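Tll1590 protein (Thermosynechococcus elongatus, PDB 6LDQ) belongs to the GT-B class of glycosyltransferases, carrying a glycosyl transferase 4-like domain built as a Rossmann-like alpha/beta fold. Local coordinates at residues W131-H136 with K161-N166; A179-W184 with G189-I194; A39-G44 with P66-I71. All coordinates share one frame; numbering follows the deposited sequence.

The three contacts illustrate how helices of a Rossmann-like fold pack on a single mixed sheet at separate points. Contact 3 comes first along the chain and joins helix 32-42 to strand 68-73, next to the outermost strand 61-63. Contact 1 follows, setting helix 153-166 against the interior strand 130-134, and contact 2 closes the series by tying helix 175-185 to strand 191-193, outermost at the other end. Contacts 1 and 2 have centres about 10 Å apart and touch through Leu164 and Tyr135 on Leu181, a continuous packed region. Contact 3 lies about 23 and 28 Å from their centres, across the chain's centre, so the contacts sample both ends of one sheet.

Contact 1: W131-H136 with K161-N166; sequences WLHTYH and KAILEN
Trp131 and His133 both send CG anti to the backbone N (chi1 177° and -169°), and this shared choice brings the indole and the imidazole to the same helical residue, Ile163. The isoleucine meets them with two branches. CG1 lies 3.8 Å from CH2 of Trp131, on the six-membered part of the indole, while CG2 comes within 3.9 Å of Trp131 CZ2 and then bridges to His133, where it is 3.9 Å from CG. The side chains of Trp131 and Ile163 cross at about a right angle, and CG2 touches both rings. Further along the indole, CZ3 reaches CB of Asn166 at 4.2 Å, and CE3 passes 4.0 Å from the carbonyl O of Asn166, the last residue of the helix. The asparagine amide itself turns back to its own helix: ND2 donates to Ala162 O at 3.0 Å, nearly straight at 171° and directed onto a lone pair in the carbonyl plane. That bond holds the amide flat and fixes its rotation, while CB and the backbone carbonyl are what face the indole.

Here strand 130-134 and helix 153-166 meet as the first two elements of a beta-alpha-beta crossover that returns to the adjacent parallel strand 169-172; the axes of strand 131-134 and helix 161-166 approach to 9.4 Å. Trp121 and Arg124 of helix 113-126 also touch Trp131. A bound thiocyanate ion, probably from the crystallisation liquor, lies about 3 Å from the His133 side chain.

No hydrogen bond crosses between strand and helix. Trp131 NE1 and His133 ND1 both turn to Thr111 OG1 on the neighbouring strand, so the buried rings satisfy these nitrogens within the sheet and offer carbon to the helix: a contact held by dispersion and fit.

Contact 2: A179-W184 with G189-I194; sequences AYLRRW and GQTRLI
Arg182 NH2 donates to two acceptors on the far side, one on strand 191-193 and one in the loop leading into it. It donates to the carbonyl O of Gly189 at 3.2 Å with an N-H...O angle of 141°, and to Thr191 OG1 at 3.0 Å through a weaker, more bent bond of 133°. The Gly189 bond is not ideally aimed: the oxygen sits near the guanidinium plane but tilted from it, and the nitrogen stands above the carbonyl plane instead of on a lone pair. The methyl of Thr191 completes this first shell, lying over one face of the guanidinium with CG2 3.4 Å from NH2. Beside it, Leu181 CD1 makes a looser apolar approach to the same methyl at 4.3 Å.

The arginine chain is bent at chi2 (48°), which turns the guanidinium from the helix flank toward the strand. Threonine contributes its own geometry, with OG1 set between the backbone N and the carbonyl carbon while CG2 is anti to that carbon, so hydroxyl and methyl are both presented to the one guanidinium.

In the fold, these residues close a beta-alpha-beta unit made of strand 169-172, helix 175-185 and strand 191-193, the last of which is outermost in the sheet and pairs with 169-172 through backbone bonds. The guanidinium thus bridges the helix and the strand that follows it, across the short turn between them.

A second shell fixes the bridge. Glu178, one turn earlier on the helix, uses OE2 both in a salt bridge to Arg182 NE and in a hydrogen bond to Thr191 OG1, consistent with a hydroxyl that accepts from the arginine and gives its proton to the carboxylate. In the turn between helix and strand, the carbonyl oxygens of Ser186 and Ala188 accept from Arg182 NH1.

Contact 3: A39-G44 with P66-I71; sequences ALAAAG and PHCRTI
Cys68 meets Ala41 at its very first side-chain atom: its CB lies 3.6 Å from Ala41 CB, methyl carbon against methylene, where the backbones come so near that the two CA atoms are only 6.0 Å apart. From CB the chain turns to SG, which stands anti to the backbone N (chi1 173°). This torsion puts SG beside the carbonyl carbon, 4.3 Å from Ala41 CB, and the cysteine side chain also packs on Met49 of the adjacent strand 47-52. The close approach of helix and strand is consistent with the small residues on both sides, the carbonyl O of His67 still keeping 4.4 Å from Ala41 CB.

His67, just before the strand, makes the polar half of the contact through water. One water donates to Ala41 O at 2.8 Å and accepts a weak bond from His67 ND1 at 3.3 Å. Pro66 CB lies over one face of the ring, offset toward the rim, and the ring also stacks with that of His46.

The meeting point is the end of helix 32-42, where it leans on strand 68-73 of the Rossmann-like sheet. Gly44 finishes the helix in a Schellman motif, its positive phi (112°) suiting glycine, and its N donates to Ala41 O at 2.8 Å. The same carbonyl oxygen thus serves the helix cap and the bridging water.

No direct hydrogen bond joins the two segments. The chemistry divides into a small apolar touch of two carbons and a mediated polar link whose weaker half is consistent with a proton on ND1 of His67, and it implies that this small interface rests on carbon contact and one water rather than on direct polar bonds.

Contact 1: W131-H136 with K161-N166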
# COMPACT_ATOMS: atom_id res chain seq x y z
N TRP A 131 -5.92 -2.12 7.26
CA TRP A 131 -5.37 -2.36 5.94
C TRP A 131 -6.17 -1.57 4.92
O TRP A 131 -7.36 -1.83 4.72
CB TRP A 131 -5.36 -3.85 5.61
CG TRP A 131 -4.86 -4.19 4.23
CD1 TRP A 131 -3.99 -3.47 3.47
CD2 TRP A 131 -5.20 -5.36 3.47
NE1 TRP A 131 -3.77 -4.11 2.27
CE2 TRP A 131 -4.50 -5.27 2.25
CE3 TRP A 131 -6.02 -6.47 3.69
CZ2 TRP A 131 -4.60 -6.25 1.25
CZ3 TRP A 131 -6.14 -7.43 2.68
CH2 TRP A 131 -5.43 -7.31 1.49
N LEU A 132 -5.53 -0.59 4.28
CA LEU A 132 -6.14 0.13 3.18
C LEU A 132 -5.42 -0.23 1.89
O LEU A 132 -4.21 -0.43 1.88
CB LEU A 132 -6.09 1.64 3.36
CG LEU A 132 -6.91 2.18 4.52
CD1 LEU A 132 -5.96 2.33 5.68
CD2 LEU A 132 -7.60 3.49 4.15
N HIS A 133 -6.17 -0.26 0.80
CA HIS A 133 -5.56 -0.59 -0.48
C HIS A 133 -6.05 0.37 -1.55
O HIS A 133 -7.25 0.62 -1.66
CB HIS A 133 -5.85 -2.02 -0.89
CG HIS A 133 -5.02 -2.42 -2.06
ND1 HIS A 133 -3.87 -3.16 -1.93
CD2 HIS A 133 -5.09 -2.06 -3.35
CE1 HIS A 133 -3.32 -3.32 -3.12
NE2 HIS A 133 -4.05 -2.67 -4.01
N THR A 134 -5.12 0.90 -2.33
CA THR A 134 -5.43 1.70 -3.50
C THR A 134 -5.40 0.82 -4.76
O THR A 134 -4.38 0.20 -5.07
CB THR A 134 -4.46 2.86 -3.64
OG1 THR A 134 -4.64 3.76 -2.52
CG2 THR A 134 -4.72 3.57 -4.95
N TYR A 135 -6.51 0.83 -5.49
CA TYR A 135 -6.69 0.11 -6.74
C TYR A 135 -6.13 0.90 -7.92
O TYR A 135 -6.23 2.12 -7.96
CB TYR A 135 -8.18 -0.11 -7.03
CG TYR A 135 -8.37 -0.69 -8.41
CD1 TYR A 135 -7.88 -1.92 -8.69
CD2 TYR A 135 -8.95 0.02 -9.45
CE1 TYR A 135 -7.98 -2.52 -9.91
CE2 TYR A 135 -9.08 -0.58 -10.73
CZ TYR A 135 -8.56 -1.86 -10.92
OH TYR A 135 -8.60 -2.53 -12.11
N HIS A 136 -5.57 0.19 -8.91
CA HIS A 136 -5.30 0.81 -10.20
C HIS A 136 -5.56 -0.18 -11.33
O HIS A 136 -5.22 -1.36 -11.22
CB HIS A 136 -3.88 1.34 -10.39
CG HIS A 136 -3.37 2.15 -9.24
ND1 HIS A 136 -3.66 3.49 -9.09
CD2 HIS A 136 -2.59 1.81 -8.19
CE1 HIS A 136 -3.07 3.94 -7.99
NE2 HIS A 136 -2.43 2.94 -7.42
N LYS A 161 -10.09 -10.02 -5.77
CA LYS A 161 -11.27 -10.38 -4.98
C LYS A 161 -10.90 -10.53 -3.51
O LYS A 161 -11.60 -10.01 -2.62
CB LYS A 161 -11.89 -11.66 -5.53
CG LYS A 161 -12.62 -11.48 -6.87
CD LYS A 161 -13.08 -12.83 -7.39
CE LYS A 161 -13.65 -12.69 -8.78
NZ LYS A 161 -14.32 -13.94 -9.19
N ALA A 162 -9.81 -11.24 -3.22
CA ALA A 162 -9.41 -11.45 -1.83
C ALA A 162 -9.14 -10.13 -1.12
O ALA A 162 -9.45 -9.98 0.06
CB ALA A 162 -8.18 -12.35 -1.75
N ILE A 163 -8.57 -9.17 -1.84
CA ILE A 163 -8.27 -7.88 -1.23
C ILE A 163 -9.56 -7.11 -0.94
O ILE A 163 -9.76 -6.60 0.17
CB ILE A 163 -7.33 -7.07 -2.14
CG1 ILE A 163 -5.96 -7.73 -2.20
CG2 ILE A 163 -7.17 -5.65 -1.58
CD1 ILE A 163 -5.16 -7.31 -3.41
N LEU A 164 -10.47 -7.05 -1.92
CA LEU A 164 -11.74 -6.37 -1.71
C LEU A 164 -12.49 -6.95 -0.52
O LEU A 164 -13.13 -6.21 0.25
CB LEU A 164 -12.60 -6.44 -2.97
CG LEU A 164 -12.21 -5.47 -4.08
CD1 LEU A 164 -12.83 -5.93 -5.40
CD2 LEU A 164 -12.66 -4.05 -3.71
N GLU A 165 -12.39 -8.27 -0.32
CA GLU A 165 -13.15 -8.94 0.72
C GLU A 165 -12.57 -8.75 2.11
O GLU A 165 -13.31 -8.81 3.10
CB GLU A 165 -13.24 -10.44 0.42
CG GLU A 165 -14.15 -10.77 -0.74
CD GLU A 165 -14.00 -12.22 -1.19
OE1 GLU A 165 -12.94 -12.81 -0.92
OE2 GLU A 165 -14.94 -12.74 -1.81
N ASN A 166 -11.26 -8.54 2.23
CA ASN A 166 -10.62 -8.56 3.54
C ASN A 166 -9.98 -7.24 3.95
O ASN A 166 -9.68 -7.07 5.14
CB ASN A 166 -9.55 -9.66 3.60
CG ASN A 166 -10.16 -11.04 3.63
OD1 ASN A 166 -10.44 -11.58 4.70
ND2 ASN A 166 -10.36 -11.64 2.45

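Contact 2: A179-W184 with G189-I194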
# COMPACT_ATOMS: atom_id res chain seq x y z
N ALA A 179 -16.22 1.65 -11.69
CA ALA A 179 -17.19 0.95 -12.52
C ALA A 179 -16.61 -0.37 -13.00
O ALA A 179 -17.29 -1.40 -12.99
CB ALA A 179 -17.59 1.83 -13.69
N TYR A 180 -15.34 -0.35 -13.41
CA TYR A 180 -14.69 -1.58 -13.86
C TYR A 180 -14.65 -2.61 -12.75
O TYR A 180 -14.98 -3.79 -12.96
CB TYR A 180 -13.28 -1.29 -14.37
CG TYR A 180 -12.44 -2.55 -14.44
CD1 TYR A 180 -12.55 -3.41 -15.53
CD2 TYR A 180 -11.55 -2.89 -13.42
CE1 TYR A 180 -11.81 -4.58 -15.60
CE2 TYR A 180 -10.79 -4.06 -13.49
CZ TYR A 180 -10.93 -4.90 -14.58
OH TYR A 180 -10.17 -6.06 -14.65
N LEU A 181 -14.20 -2.20 -11.56
CA LEU A 181 -14.10 -3.12 -10.43
C LEU A 181 -15.44 -3.81 -10.17
O LEU A 181 -15.50 -5.03 -10.02
CB LEU A 181 -13.64 -2.36 -9.18
CG LEU A 181 -12.20 -2.49 -8.65
CD1 LEU A 181 -12.06 -1.66 -7.38
CD2 LEU A 181 -11.80 -3.95 -8.37
N ARG A 182 -16.51 -3.03 -10.14
CA ARG A 182 -17.81 -3.61 -9.79
C ARG A 182 -18.36 -4.45 -10.93
O ARG A 182 -19.12 -5.39 -10.68
CB ARG A 182 -18.79 -2.51 -9.39
CG ARG A 182 -18.77 -2.17 -7.90
CD ARG A 182 -17.33 -1.97 -7.39
NE ARG A 182 -17.31 -1.50 -5.99
CZ ARG A 182 -16.96 -2.26 -4.95
NH1 ARG A 182 -16.58 -3.52 -5.12
NH2 ARG A 182 -17.00 -1.75 -3.73
N ARG A 183 -17.97 -4.14 -12.18
CA ARG A 183 -18.46 -4.90 -13.33
C ARG A 183 -17.71 -6.21 -13.50
O ARG A 183 -18.31 -7.25 -13.75
CB ARG A 183 -18.33 -4.06 -14.60
CG ARG A 183 -19.11 -4.56 -15.84
CD ARG A 183 -19.13 -3.45 -16.91
NE ARG A 183 -17.97 -2.56 -16.73
CZ ARG A 183 -17.27 -2.00 -17.72
NH1 ARG A 183 -17.60 -2.20 -19.00
NH2 ARG A 183 -16.23 -1.24 -17.41
N TRP A 184 -16.38 -6.16 -13.37
CA TRP A 184 -15.55 -7.26 -13.82
C TRP A 184 -14.86 -8.02 -12.70
O TRP A 184 -14.47 -9.16 -12.92
CB TRP A 184 -14.49 -6.75 -14.80
CG TRP A 184 -15.08 -6.27 -16.09
CD1 TRP A 184 -15.38 -4.99 -16.42
CD2 TRP A 184 -15.45 -7.08 -17.21
NE1 TRP A 184 -15.91 -4.95 -17.69
CE2 TRP A 184 -15.96 -6.22 -18.19
CE3 TRP A 184 -15.39 -8.46 -17.47
CZ2 TRP A 184 -16.42 -6.68 -19.43
CZ3 TRP A 184 -15.85 -8.91 -18.70
CH2 TRP A 184 -16.36 -8.03 -19.66
N GLY A 189 -16.77 -5.42 -0.63
CA GLY A 189 -15.83 -4.50 -0.03
C GLY A 189 -16.31 -3.05 -0.03
O GLY A 189 -17.31 -2.68 -0.66
N GLN A 190 -15.57 -2.22 0.71
CA GLN A 190 -15.83 -0.79 0.79
C GLN A 190 -14.82 -0.06 -0.09
O GLN A 190 -13.61 -0.17 0.13
CB GLN A 190 -15.76 -0.29 2.23
CG GLN A 190 -16.82 0.77 2.58
CD GLN A 190 -16.46 1.59 3.81
OE1 GLN A 190 -15.40 1.40 4.41
NE2 GLN A 190 -17.34 2.52 4.19
N THR A 191 -15.31 0.67 -1.09
CA THR A 191 -14.48 1.51 -1.93
C THR A 191 -14.73 2.98 -1.60
O THR A 191 -15.85 3.36 -1.23
CB THR A 191 -14.76 1.26 -3.43
OG1 THR A 191 -16.17 1.16 -3.65
CG2 THR A 191 -14.07 -0.05 -3.90
N ARG A 192 -13.69 3.79 -1.73
CA ARG A 192 -13.80 5.23 -1.52
C ARG A 192 -13.08 5.94 -2.65
O ARG A 192 -12.03 5.47 -3.10
CB ARG A 192 -13.20 5.65 -0.17
CG ARG A 192 -13.95 5.09 1.02
CD ARG A 192 -14.98 6.08 1.52
NE ARG A 192 -16.10 5.41 2.18
CZ ARG A 192 -17.08 6.04 2.82
NH1 ARG A 192 -17.09 7.37 2.88
NH2 ARG A 192 -18.05 5.34 3.39
N LEU A 193 -13.63 7.07 -3.08
CA LEU A 193 -13.09 7.83 -4.21
C LEU A 193 -12.06 8.82 -3.69
O LEU A 193 -12.42 9.77 -2.98
CB LEU A 193 -14.18 8.56 -4.97
CG LEU A 193 -13.70 9.30 -6.22
CD1 LEU A 193 -13.13 8.29 -7.25
CD2 LEU A 193 -14.83 10.10 -6.84
N ILE A 194 -10.80 8.61 -4.05
CA ILE A 194 -9.76 9.61 -3.86
C ILE A 194 -9.10 9.85 -5.22
O ILE A 194 -8.28 9.05 -5.67
CB ILE A 194 -8.73 9.18 -2.81
CG1 ILE A 194 -9.43 8.63 -1.57
CG2 ILE A 194 -7.81 10.34 -2.45
CD1 ILE A 194 -10.25 9.64 -0.80

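Contact 3: A39-G44 with P66-I71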
# COMPACT_ATOMS: atom_id res chain seq x y z
N ALA A 39 3.50 13.89 1.48
CA ALA A 39 2.43 14.81 1.86
C ALA A 39 1.78 14.36 3.16
O ALA A 39 1.48 15.19 4.03
CB ALA A 39 1.40 14.91 0.73
N LEU A 40 1.61 13.05 3.35
CA LEU A 40 1.06 12.56 4.62
C LEU A 40 1.92 13.00 5.80
O LEU A 40 1.40 13.49 6.81
CB LEU A 40 0.96 11.04 4.59
CG LEU A 40 -0.23 10.44 3.83
CD1 LEU A 40 -0.01 8.96 3.61
CD2 LEU A 40 -1.51 10.69 4.61
N ALA A 41 3.24 12.85 5.68
CA ALA A 41 4.15 13.20 6.77
C ALA A 41 4.15 14.70 7.04
O ALA A 41 4.28 15.12 8.19
CB ALA A 41 5.56 12.73 6.45
N ALA A 42 4.01 15.51 5.98
CA ALA A 42 3.79 16.95 6.15
C ALA A 42 2.61 17.25 7.07
O ALA A 42 2.67 18.18 7.88
CB ALA A 42 3.59 17.61 4.78
N ALA A 43 1.54 16.47 6.95
CA ALA A 43 0.40 16.58 7.86
C ALA A 43 0.63 15.92 9.21
O ALA A 43 -0.27 15.94 10.05
CB ALA A 43 -0.86 15.98 7.21
N GLY A 44 1.80 15.31 9.44
CA GLY A 44 2.16 14.81 10.76
C GLY A 44 2.24 13.31 10.89
O GLY A 44 2.52 12.83 12.00
N PRO A 66 12.33 13.94 8.99
CA PRO A 66 12.51 13.21 10.26
C PRO A 66 11.54 12.07 10.50
O PRO A 66 11.85 11.16 11.27
CB PRO A 66 12.32 14.31 11.32
CG PRO A 66 12.77 15.55 10.65
CD PRO A 66 12.41 15.41 9.19
N HIS A 67 10.35 12.09 9.88
CA HIS A 67 9.40 11.01 10.08
C HIS A 67 8.92 10.42 8.77
O HIS A 67 7.86 9.80 8.74
CB HIS A 67 8.21 11.47 10.91
CG HIS A 67 8.59 12.29 12.11
ND1 HIS A 67 8.47 13.66 12.14
CD2 HIS A 67 9.07 11.92 13.32
CE1 HIS A 67 8.87 14.11 13.32
NE2 HIS A 67 9.24 13.07 14.06
N CYS A 68 9.69 10.58 7.68
CA CYS A 68 9.30 10.07 6.37
C CYS A 68 10.53 9.50 5.67
O CYS A 68 11.52 10.21 5.49
CB CYS A 68 8.66 11.18 5.53
SG CYS A 68 8.31 10.71 3.81
N ARG A 69 10.46 8.23 5.26
CA ARG A 69 11.56 7.61 4.54
C ARG A 69 11.03 6.56 3.58
O ARG A 69 9.92 6.03 3.75
CB ARG A 69 12.56 6.96 5.49
CG ARG A 69 11.94 5.99 6.46
CD ARG A 69 12.88 5.61 7.61
NE ARG A 69 12.30 4.54 8.41
CZ ARG A 69 12.98 3.65 9.12
NH1 ARG A 69 14.31 3.70 9.17
NH2 ARG A 69 12.33 2.72 9.80
N THR A 70 11.84 6.24 2.58
CA THR A 70 11.63 5.09 1.70
C THR A 70 12.62 4.01 2.08
O THR A 70 13.81 4.29 2.28
CB THR A 70 11.81 5.47 0.22
OG1 THR A 70 10.95 6.57 -0.10
CG2 THR A 70 11.47 4.28 -0.72
N ILE A 71 12.14 2.77 2.19
CA ILE A 71 12.97 1.61 2.47
C ILE A 71 12.93 0.69 1.24
O ILE A 71 11.85 0.34 0.75
CB ILE A 71 12.48 0.88 3.74
CG1 ILE A 71 12.86 1.69 4.99
CG2 ILE A 71 13.06 -0.51 3.80
CD1 ILE A 71 11.92 1.51 6.17
O HOH W 1 5.80 13.79 10.16